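Local coordinates for BRIC1 (Synthetic construct, PDB 6FF6), which is of no known biological function but forms a computationally designed, all-helical repeat protein with a corrugated architecture, at residues M95-N98 / T99-N103; E235-C238 / N239-Q243; A156-N159 / A160-R163. All coordinates share one frame; numbering follows the deposited sequence.

Overall arrangement
Along the chain the order is contact 1, contact 3, contact 2. Contact 1 joins the loop after helix 74-92 to the first turn of helix 99-121, contact 3 lies within helix 155-174 and contact 2 within helix 231-247. The centre of contact 1 is about 61 Å from that of contact 3 and about 63 Å from that of contact 2, on the opposite side of the chain's centre; contacts 2 and 3 are about 21 Å apart, centre to centre, and both reach helix 178-196. In this chain of helices and loops without strands, contacts 1 and 3, in different Hpt-like ranges, both help pack the two subunits together: Met95 meets Leu147, and Ala156 and Met157 meet Phe89, of the second subunit.

Contact 1 (M95-N98 / T99-N103); sequences MQLN and TDIIN
Asn98 and Ile101 join the loop to the start of helix 99-121 by an N-cap. The polar part of the contact uses both oxygens of Asn98. Its side-chain OD1 accepts from Ile101 N at 2.9 Å, with an N-H...O angle of 164° and the donor almost in line with the C=O bond. Its backbone O takes the N-H of Ile102 at 3.1 Å, nearly as straight and in the carbonyl plane. The torsion of Asn98 serves the cap: CG sits between the backbone N and the carbonyl carbon (chi1 60°), which turns OD1 back over the first turn. Asp100 OD1 lies 3.3 Å from Asn98 OD1, two acceptors side by side. Replacing Asn98 by an alanine would probably leave the N-H of Ile101 without its capping acceptor and let the helix start fray.

The apolar part collects on CG2 of Ile101 and on Ile102. Met95 runs out extended and meets Ile101 tip to tip, its CE 3.7 Å from Ile101 CG2. Leu97 straddles two residues: Leu97 CD1 comes to 3.9 Å from Ile101 CG2, while the Leu97 and Ile102 side chains cross at about a right angle, with Leu97 CD2 3.8 Å from Ile102 CD1.

Outside the two segments, Met95 rests on Phe89 and Leu97 on Ala90 of helix 74-92, Ile102 on Leu44 and Pro46, and Met95 also packs on Leu147 of the second subunit. Chemically, a side-chain carbonyl and an apolar patch act together: one ends the loop by satisfying a first-turn amide, the other packs that turn on loop side chains which themselves rest on helix 74-92.

Contact 2 (E235-C238 / N239-Q243); sequences EYIC and NALRQ
Ile237 O accepts from Leu241 N at 2.8 Å, the shortest of four successive i to i+4 backbone bonds that mark residues 235-243 as regular alpha helix. The donor stands 25° out of the carbonyl plane. Leu241 also closes over the same oxygen with its side chain: CG lies 3.2 Å from Ile237 O, because chi1 of -68° sets CG beside the backbone N. On the same side of the helix, Ile237 CG1 and Leu241 CD1 approach only loosely, at 4.2 Å.

One residue further on, Cys238 O is bonded by Arg242 N at 3.0 Å. The arginine chain, extended from CG to NE, passes alongside that oxygen, with Arg242 CG 3.4 Å from Cys238 O. The extended chain brings the guanidinium alongside Cys238, whose CB lies over one face, 4.1 Å from Arg242 NH2. This is apolar cover of a flat group.

Helix 231-247 packs against helices 203-224 and 178-196. Ile237 and Leu241 both touch Thr212 of helix 203-224, where Ala240 meets Leu208 and Tyr236 OH hydrogen-bonds Glu211 OE1; Cys238, Leu241 and Arg242 pack on Leu186 of helix 178-196.

Contact 3 (A156-N159 / A160-R163); sequences AMLN and AIFR
The Phe162 ring presents its edge to Asn159: the backbone O of Asn159 lies near the ring plane, 4.1 Å from Phe162 CD2. From outside the two segments, Arg195 of helix 178-196 makes a cation-pi contact with the ring, and Glu188 and Asp192 touch the same side chain. The phenyl group leaves the helix with CG trans to the backbone N (chi1 171°), which carries the ring away from residues 156-159 while Phe162 CB stays 3.2 Å from Leu158 O.

The backbone bonds are the i to i+4 bonds of an alpha helix. Asn159 O is bonded by Arg163 N at 3.0 Å, and Arg163 CG rests 3.3 Å from the same oxygen before that chain bends away. Phe162 donates its N-H to Leu158 O, also at 3.0 Å, with the donor tilted 33° from the carbonyl plane. Ile161 N bonds Met157 O, which brings Ile161 CG1 to 3.3 Å from Met157 O, whereas the tips Leu158 CD2 and Ile161 CD1 only just meet at 4.4 Å.

Ala156 and Met157 reach Phe89 of the second subunit. Met157, Ala160 and Ile161 face Leu144 of helix 125-146, an aliphatic contact, while helix 178-196 meets aliphatic and aromatic side chains alike: Leu191 takes Ile161, and Arg195 takes Leu158 and the Phe162 ring.

Contact 1 (M95-N98 / T99-N103)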
ATOM      1  N   MET A  95      -1.398  -1.380  35.856  1.00128.80           N
ATOM      2  CA  MET A  95       0.054  -1.302  35.685  1.00125.30           C
ATOM      3  C   MET A  95       0.729  -0.406  36.734  1.00128.48           C
ATOM      4  O   MET A  95       0.275   0.717  36.994  1.00127.21           O
ATOM      5  CB  MET A  95       0.425  -0.841  34.266  1.00122.04           C
ATOM      6  CG  MET A  95       1.848  -1.247  33.839  1.00124.03           C
ATOM      7  SD  MET A  95       2.277  -0.702  32.157  1.00122.06           S
ATOM      8  CE  MET A  95       3.697  -1.647  31.880  1.00119.94           C
ATOM      9  N   GLN A  96       1.826  -0.910  37.326  1.00125.15           N
ATOM     10  CA  GLN A  96       2.636  -0.135  38.260  1.00125.76           C
ATOM     11  C   GLN A  96       3.607   0.665  37.397  1.00122.35           C
ATOM     12  O   GLN A  96       4.416   0.065  36.699  1.00121.94           O
ATOM     13  CB  GLN A  96       3.420  -1.051  39.227  1.00132.57           C
ATOM     14  CG  GLN A  96       4.271  -0.291  40.267  1.00149.76           C
ATOM     15  CD  GLN A  96       5.554  -1.013  40.635  1.00165.47           C
ATOM     16  OE1 GLN A  96       5.557  -1.971  41.420  1.00161.89           O
ATOM     17  NE2 GLN A  96       6.680  -0.559  40.084  1.00153.43           N
ATOM     18  N   LEU A  97       3.519   2.001  37.422  1.00113.50           N
ATOM     19  CA  LEU A  97       4.425   2.862  36.660  1.00108.77           C
ATOM     20  C   LEU A  97       5.787   2.981  37.344  1.00113.56           C
ATOM     21  O   LEU A  97       5.894   2.820  38.565  1.00119.11           O
ATOM     22  CB  LEU A  97       3.798   4.257  36.498  1.00106.88           C
ATOM     23  CG  LEU A  97       3.733   4.823  35.078  1.00106.78           C
ATOM     24  CD1 LEU A  97       2.740   4.046  34.202  1.00103.63           C
ATOM     25  CD2 LEU A  97       3.351   6.291  35.106  1.00108.78           C
ATOM     26  N   ASN A  98       6.821   3.257  36.553  1.00105.50           N
ATOM     27  CA  ASN A  98       8.195   3.491  37.000  1.00107.57           C
ATOM     28  C   ASN A  98       8.940   4.107  35.828  1.00107.93           C
ATOM     29  O   ASN A  98       8.353   4.236  34.750  1.00104.16           O
ATOM     30  CB  ASN A  98       8.885   2.214  37.532  1.00111.75           C
ATOM     31  CG  ASN A  98       9.013   1.084  36.543  1.00137.42           C
ATOM     32  OD1 ASN A  98       9.315   1.278  35.359  1.00130.02           O
ATOM     33  ND2 ASN A  98       8.793  -0.137  37.013  1.00130.82           N
ATOM     34  N   THR A  99      10.216   4.475  36.011  1.00106.37           N
ATOM     35  CA  THR A  99      11.019   5.105  34.954  1.00104.36           C
ATOM     36  C   THR A  99      11.121   4.239  33.697  1.00105.44           C
ATOM     37  O   THR A  99      10.935   4.759  32.596  1.00102.07           O
ATOM     38  CB  THR A  99      12.393   5.539  35.495  1.00118.44           C
ATOM     39  OG1 THR A  99      12.193   6.501  36.542  1.00122.31           O
ATOM     40  CG2 THR A  99      13.310   6.141  34.405  1.00114.79           C
ATOM     41  N   ASP A 100      11.390   2.927  33.862  1.00103.45           N
ATOM     42  CA  ASP A 100      11.534   1.968  32.754  1.00101.10           C
ATOM     43  C   ASP A 100      10.269   1.930  31.882  1.00 96.05           C
ATOM     44  O   ASP A 100      10.370   1.981  30.657  1.00 92.77           O
ATOM     45  CB  ASP A 100      11.867   0.532  33.258  1.00107.40           C
ATOM     46  CG  ASP A 100      12.886   0.370  34.391  1.00132.61           C
ATOM     47  OD1 ASP A 100      12.626   0.878  35.517  1.00136.12           O
ATOM     48  OD2 ASP A 100      13.898  -0.333  34.180  1.00144.39           O
ATOM     49  N   ILE A 101       9.091   1.843  32.525  1.00 89.79           N
ATOM     50  CA  ILE A 101       7.783   1.783  31.879  1.00 85.83           C
ATOM     51  C   ILE A 101       7.506   3.046  31.127  1.00 88.00           C
ATOM     52  O   ILE A 101       7.073   2.981  29.980  1.00 85.55           O
ATOM     53  CB  ILE A 101       6.690   1.400  32.898  1.00 90.21           C
ATOM     54  CG1 ILE A 101       6.837  -0.099  33.214  1.00 94.76           C
ATOM     55  CG2 ILE A 101       5.290   1.707  32.374  1.00 85.67           C
ATOM     56  CD1 ILE A 101       6.324  -0.542  34.527  1.00115.33           C
ATOM     57  N   ILE A 102       7.845   4.188  31.727  1.00 86.00           N
ATOM     58  CA  ILE A 102       7.696   5.482  31.068  1.00 84.27           C
ATOM     59  C   ILE A 102       8.604   5.556  29.816  1.00 89.28           C
ATOM     60  O   ILE A 102       8.166   6.058  28.777  1.00 88.41           O
ATOM     61  CB  ILE A 102       7.876   6.652  32.076  1.00 88.90           C
ATOM     62  CG1 ILE A 102       6.697   6.644  33.097  1.00 89.88           C
ATOM     63  CG2 ILE A 102       7.926   7.997  31.351  1.00 87.47           C
ATOM     64  CD1 ILE A 102       6.842   7.501  34.353  1.00101.55           C
ATOM     65  N   ASN A 103       9.820   4.996  29.890  1.00 87.02           N
ATOM     66  CA  ASN A 103      10.726   4.961  28.741  1.00 86.69           C
ATOM     67  C   ASN A 103      10.155   4.102  27.632  1.00 89.49           C
ATOM     68  O   ASN A 103      10.314   4.452  26.453  1.00 88.64           O
ATOM     69  CB  ASN A 103      12.103   4.460  29.129  1.00 90.76           C
ATOM     70  CG  ASN A 103      12.905   5.451  29.914  1.00122.46           C
ATOM     71  OD1 ASN A 103      12.722   6.673  29.800  1.00117.78           O
ATOM     72  ND2 ASN A 103      13.828   4.942  30.722  1.00119.92           N
TER

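Contact 2 (E235-C238 / N239-Q243)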
ATOM      1  N   GLU A 235      -1.021  28.506 -18.486  1.00 86.02           N
ATOM      2  CA  GLU A 235      -1.962  29.586 -18.712  1.00 87.07           C
ATOM      3  C   GLU A 235      -2.509  29.556 -20.145  1.00 94.11           C
ATOM      4  O   GLU A 235      -3.711  29.753 -20.372  1.00 94.16           O
ATOM      5  CB  GLU A 235      -1.308  30.932 -18.391  1.00 89.63           C
ATOM      6  CG  GLU A 235      -0.983  31.131 -16.914  1.00 98.67           C
ATOM      7  CD  GLU A 235      -0.775  32.562 -16.456  1.00125.75           C
ATOM      8  OE1 GLU A 235      -1.073  33.502 -17.234  1.00140.89           O
ATOM      9  OE2 GLU A 235      -0.332  32.745 -15.300  1.00110.91           O
ATOM     10  N   TYR A 236      -1.622  29.287 -21.112  1.00 92.91           N
ATOM     11  CA  TYR A 236      -1.988  29.209 -22.518  1.00 94.94           C
ATOM     12  C   TYR A 236      -3.044  28.103 -22.734  1.00101.01           C
ATOM     13  O   TYR A 236      -4.124  28.395 -23.257  1.00101.97           O
ATOM     14  CB  TYR A 236      -0.728  28.987 -23.396  1.00 97.34           C
ATOM     15  CG  TYR A 236      -1.023  28.476 -24.791  1.00101.33           C
ATOM     16  CD1 TYR A 236      -1.464  29.336 -25.796  1.00105.90           C
ATOM     17  CD2 TYR A 236      -0.903  27.124 -25.097  1.00101.48           C
ATOM     18  CE1 TYR A 236      -1.787  28.859 -27.067  1.00107.62           C
ATOM     19  CE2 TYR A 236      -1.228  26.636 -26.358  1.00104.33           C
ATOM     20  CZ  TYR A 236      -1.663  27.506 -27.343  1.00116.18           C
ATOM     21  OH  TYR A 236      -1.969  26.999 -28.583  1.00124.21           O
ATOM     22  N   ILE A 237      -2.747  26.859 -22.289  1.00 95.68           N
ATOM     23  CA  ILE A 237      -3.647  25.731 -22.491  1.00 95.82           C
ATOM     24  C   ILE A 237      -4.944  25.861 -21.696  1.00101.92           C
ATOM     25  O   ILE A 237      -5.990  25.446 -22.190  1.00103.57           O
ATOM     26  CB  ILE A 237      -2.945  24.359 -22.275  1.00 97.13           C
ATOM     27  CG1 ILE A 237      -3.633  23.261 -23.091  1.00 98.08           C
ATOM     28  CG2 ILE A 237      -2.769  23.980 -20.811  1.00 95.33           C
ATOM     29  CD1 ILE A 237      -3.420  23.405 -24.617  1.00106.27           C
ATOM     30  N   CYS A 238      -4.895  26.438 -20.501  1.00 98.07           N
ATOM     31  CA  CYS A 238      -6.108  26.600 -19.725  1.00 99.45           C
ATOM     32  C   CYS A 238      -7.019  27.654 -20.334  1.00108.92           C
ATOM     33  O   CYS A 238      -8.235  27.452 -20.342  1.00112.06           O
ATOM     34  CB  CYS A 238      -5.798  26.867 -18.261  1.00 99.16           C
ATOM     35  SG  CYS A 238      -5.031  25.457 -17.409  1.00101.07           S
ATOM     36  N   ASN A 239      -6.447  28.722 -20.936  1.00105.85           N
ATOM     37  CA  ASN A 239      -7.272  29.703 -21.644  1.00108.46           C
ATOM     38  C   ASN A 239      -7.916  29.018 -22.863  1.00113.67           C
ATOM     39  O   ASN A 239      -9.109  29.169 -23.076  1.00116.18           O
ATOM     40  CB  ASN A 239      -6.451  30.920 -22.129  1.00110.10           C
ATOM     41  CG  ASN A 239      -5.962  31.893 -21.089  1.00122.42           C
ATOM     42  OD1 ASN A 239      -6.498  32.019 -19.981  1.00111.60           O
ATOM     43  ND2 ASN A 239      -4.923  32.628 -21.461  1.00115.42           N
ATOM     44  N   ALA A 240      -7.121  28.270 -23.645  1.00108.56           N
ATOM     45  CA  ALA A 240      -7.574  27.552 -24.823  1.00109.97           C
ATOM     46  C   ALA A 240      -8.656  26.518 -24.495  1.00119.55           C
ATOM     47  O   ALA A 240      -9.616  26.424 -25.256  1.00122.43           O
ATOM     48  CB  ALA A 240      -6.397  26.888 -25.511  1.00109.63           C
ATOM     49  N   LEU A 241      -8.522  25.760 -23.365  1.00116.63           N
ATOM     50  CA  LEU A 241      -9.508  24.750 -22.944  1.00117.33           C
ATOM     51  C   LEU A 241     -10.819  25.384 -22.492  1.00126.55           C
ATOM     52  O   LEU A 241     -11.888  24.863 -22.810  1.00128.77           O
ATOM     53  CB  LEU A 241      -8.956  23.809 -21.858  1.00114.67           C
ATOM     54  CG  LEU A 241      -7.826  22.842 -22.277  1.00116.88           C
ATOM     55  CD1 LEU A 241      -7.202  22.196 -21.079  1.00114.63           C
ATOM     56  CD2 LEU A 241      -8.299  21.790 -23.253  1.00119.04           C
ATOM     57  N   ARG A 242     -10.746  26.510 -21.775  1.00125.08           N
ATOM     58  CA  ARG A 242     -11.943  27.227 -21.323  1.00128.18           C
ATOM     59  C   ARG A 242     -12.652  27.938 -22.483  1.00138.94           C
ATOM     60  O   ARG A 242     -13.876  28.076 -22.458  1.00141.60           O
ATOM     61  CB  ARG A 242     -11.612  28.192 -20.185  1.00125.01           C
ATOM     62  CG  ARG A 242     -11.331  27.448 -18.901  1.00128.39           C
ATOM     63  CD  ARG A 242     -10.717  28.338 -17.852  1.00139.68           C
ATOM     64  NE  ARG A 242      -9.882  27.557 -16.939  1.00144.76           N
ATOM     65  CZ  ARG A 242      -9.208  28.067 -15.915  1.00157.55           C
ATOM     66  NH1 ARG A 242      -9.264  29.370 -15.657  1.00146.64           N
ATOM     67  NH2 ARG A 242      -8.471  27.281 -15.141  1.00140.14           N
ATOM     68  N   GLN A 243     -11.872  28.365 -23.505  1.00137.00           N
ATOM     69  CA  GLN A 243     -12.332  29.000 -24.741  1.00139.81           C
ATOM     70  C   GLN A 243     -13.201  27.980 -25.482  1.00145.25           C
ATOM     71  O   GLN A 243     -14.303  28.305 -25.908  1.00148.33           O
ATOM     72  CB  GLN A 243     -11.103  29.388 -25.591  1.00141.04           C
ATOM     73  CG  GLN A 243     -11.378  30.006 -26.953  1.00156.07           C
ATOM     74  CD  GLN A 243     -11.722  31.460 -26.860  1.00172.59           C
ATOM     75  OE1 GLN A 243     -11.277  32.183 -25.962  1.00167.75           O
ATOM     76  NE2 GLN A 243     -12.522  31.921 -27.800  1.00166.96           N
TER

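Contact 3 (A156-N159 / A160-R163)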
ATOM      1  N   ALA A 156     -17.479   5.104 -27.311  1.00153.58           N
ATOM      2  CA  ALA A 156     -16.672   4.156 -26.559  1.00149.82           C
ATOM      3  C   ALA A 156     -15.215   4.614 -26.458  1.00145.08           C
ATOM      4  O   ALA A 156     -14.626   4.491 -25.385  1.00141.35           O
ATOM      5  CB  ALA A 156     -16.762   2.788 -27.195  1.00153.62           C
ATOM      6  N   MET A 157     -14.646   5.170 -27.557  1.00139.42           N
ATOM      7  CA  MET A 157     -13.281   5.714 -27.574  1.00135.21           C
ATOM      8  C   MET A 157     -13.228   7.006 -26.757  1.00135.44           C
ATOM      9  O   MET A 157     -12.209   7.292 -26.122  1.00130.74           O
ATOM     10  CB  MET A 157     -12.814   6.015 -29.001  1.00138.07           C
ATOM     11  CG  MET A 157     -12.421   4.803 -29.782  1.00143.74           C
ATOM     12  SD  MET A 157     -11.534   5.336 -31.261  1.00148.28           S
ATOM     13  CE  MET A 157     -12.669   4.762 -32.519  1.00150.09           C
ATOM     14  N   LEU A 158     -14.329   7.789 -26.797  1.00133.75           N
ATOM     15  CA  LEU A 158     -14.448   9.027 -26.033  1.00132.15           C
ATOM     16  C   LEU A 158     -14.541   8.697 -24.559  1.00137.85           C
ATOM     17  O   LEU A 158     -13.978   9.419 -23.735  1.00136.15           O
ATOM     18  CB  LEU A 158     -15.636   9.886 -26.496  1.00134.33           C
ATOM     19  CG  LEU A 158     -15.488  10.589 -27.862  1.00138.50           C
ATOM     20  CD1 LEU A 158     -16.782  11.232 -28.279  1.00141.29           C
ATOM     21  CD2 LEU A 158     -14.358  11.623 -27.863  1.00136.71           C
ATOM     22  N   ASN A 159     -15.187   7.578 -24.228  1.00137.54           N
ATOM     23  CA  ASN A 159     -15.246   7.115 -22.856  1.00138.72           C
ATOM     24  C   ASN A 159     -13.819   6.703 -22.390  1.00141.49           C
ATOM     25  O   ASN A 159     -13.456   6.998 -21.249  1.00141.25           O
ATOM     26  CB  ASN A 159     -16.220   5.960 -22.723  1.00145.86           C
ATOM     27  CG  ASN A 159     -16.470   5.560 -21.294  1.00181.33           C
ATOM     28  OD1 ASN A 159     -17.144   6.267 -20.542  1.00179.47           O
ATOM     29  ND2 ASN A 159     -15.927   4.416 -20.886  1.00175.18           N
ATOM     30  N   ALA A 160     -13.008   6.073 -23.285  1.00135.48           N
ATOM     31  CA  ALA A 160     -11.626   5.660 -23.005  1.00131.50           C
ATOM     32  C   ALA A 160     -10.672   6.860 -22.760  1.00131.50           C
ATOM     33  O   ALA A 160      -9.899   6.855 -21.790  1.00129.60           O
ATOM     34  CB  ALA A 160     -11.107   4.803 -24.143  1.00132.37           C
ATOM     35  N   ILE A 161     -10.727   7.881 -23.640  1.00125.77           N
ATOM     36  CA  ILE A 161      -9.883   9.062 -23.515  1.00122.05           C
ATOM     37  C   ILE A 161     -10.266   9.720 -22.212  1.00124.94           C
ATOM     38  O   ILE A 161      -9.376  10.091 -21.445  1.00123.49           O
ATOM     39  CB  ILE A 161     -10.007  10.028 -24.722  1.00125.72           C
ATOM     40  CG1 ILE A 161      -9.635   9.329 -26.051  1.00127.74           C
ATOM     41  CG2 ILE A 161      -9.137  11.284 -24.522  1.00124.56           C
ATOM     42  CD1 ILE A 161     -10.291   9.929 -27.304  1.00137.49           C
ATOM     43  N   PHE A 162     -11.590   9.793 -21.929  1.00121.96           N
ATOM     44  CA  PHE A 162     -12.124  10.378 -20.700  1.00121.05           C
ATOM     45  C   PHE A 162     -11.546   9.723 -19.459  1.00125.88           C
ATOM     46  O   PHE A 162     -11.071  10.428 -18.572  1.00124.38           O
ATOM     47  CB  PHE A 162     -13.660  10.300 -20.657  1.00125.45           C
ATOM     48  CG  PHE A 162     -14.281  10.693 -19.330  1.00126.82           C
ATOM     49  CD1 PHE A 162     -14.514  12.028 -19.020  1.00127.96           C
ATOM     50  CD2 PHE A 162     -14.630   9.725 -18.389  1.00129.71           C
ATOM     51  CE1 PHE A 162     -15.085  12.388 -17.796  1.00129.38           C
ATOM     52  CE2 PHE A 162     -15.195  10.087 -17.164  1.00133.23           C
ATOM     53  CZ  PHE A 162     -15.419  11.415 -16.877  1.00130.26           C
ATOM     54  N   ARG A 163     -11.622   8.388 -19.381  1.00124.78           N
ATOM     55  CA  ARG A 163     -11.138   7.643 -18.226  1.00125.67           C
ATOM     56  C   ARG A 163      -9.634   7.755 -18.041  1.00127.39           C
ATOM     57  O   ARG A 163      -9.191   7.886 -16.900  1.00126.71           O
ATOM     58  CB  ARG A 163     -11.604   6.175 -18.261  1.00131.11           C
ATOM     59  CG  ARG A 163     -13.123   5.958 -18.161  1.00146.42           C
ATOM     60  CD  ARG A 163     -13.757   6.497 -16.885  1.00155.98           C
ATOM     61  NE  ARG A 163     -13.497   5.650 -15.724  1.00163.61           N
ATOM     62  CZ  ARG A 163     -14.228   5.672 -14.614  1.00186.00           C
ATOM     63  NH1 ARG A 163     -15.267   6.492 -14.510  1.00172.51           N
ATOM     64  NH2 ARG A 163     -13.930   4.867 -13.600  1.00181.26           N
TER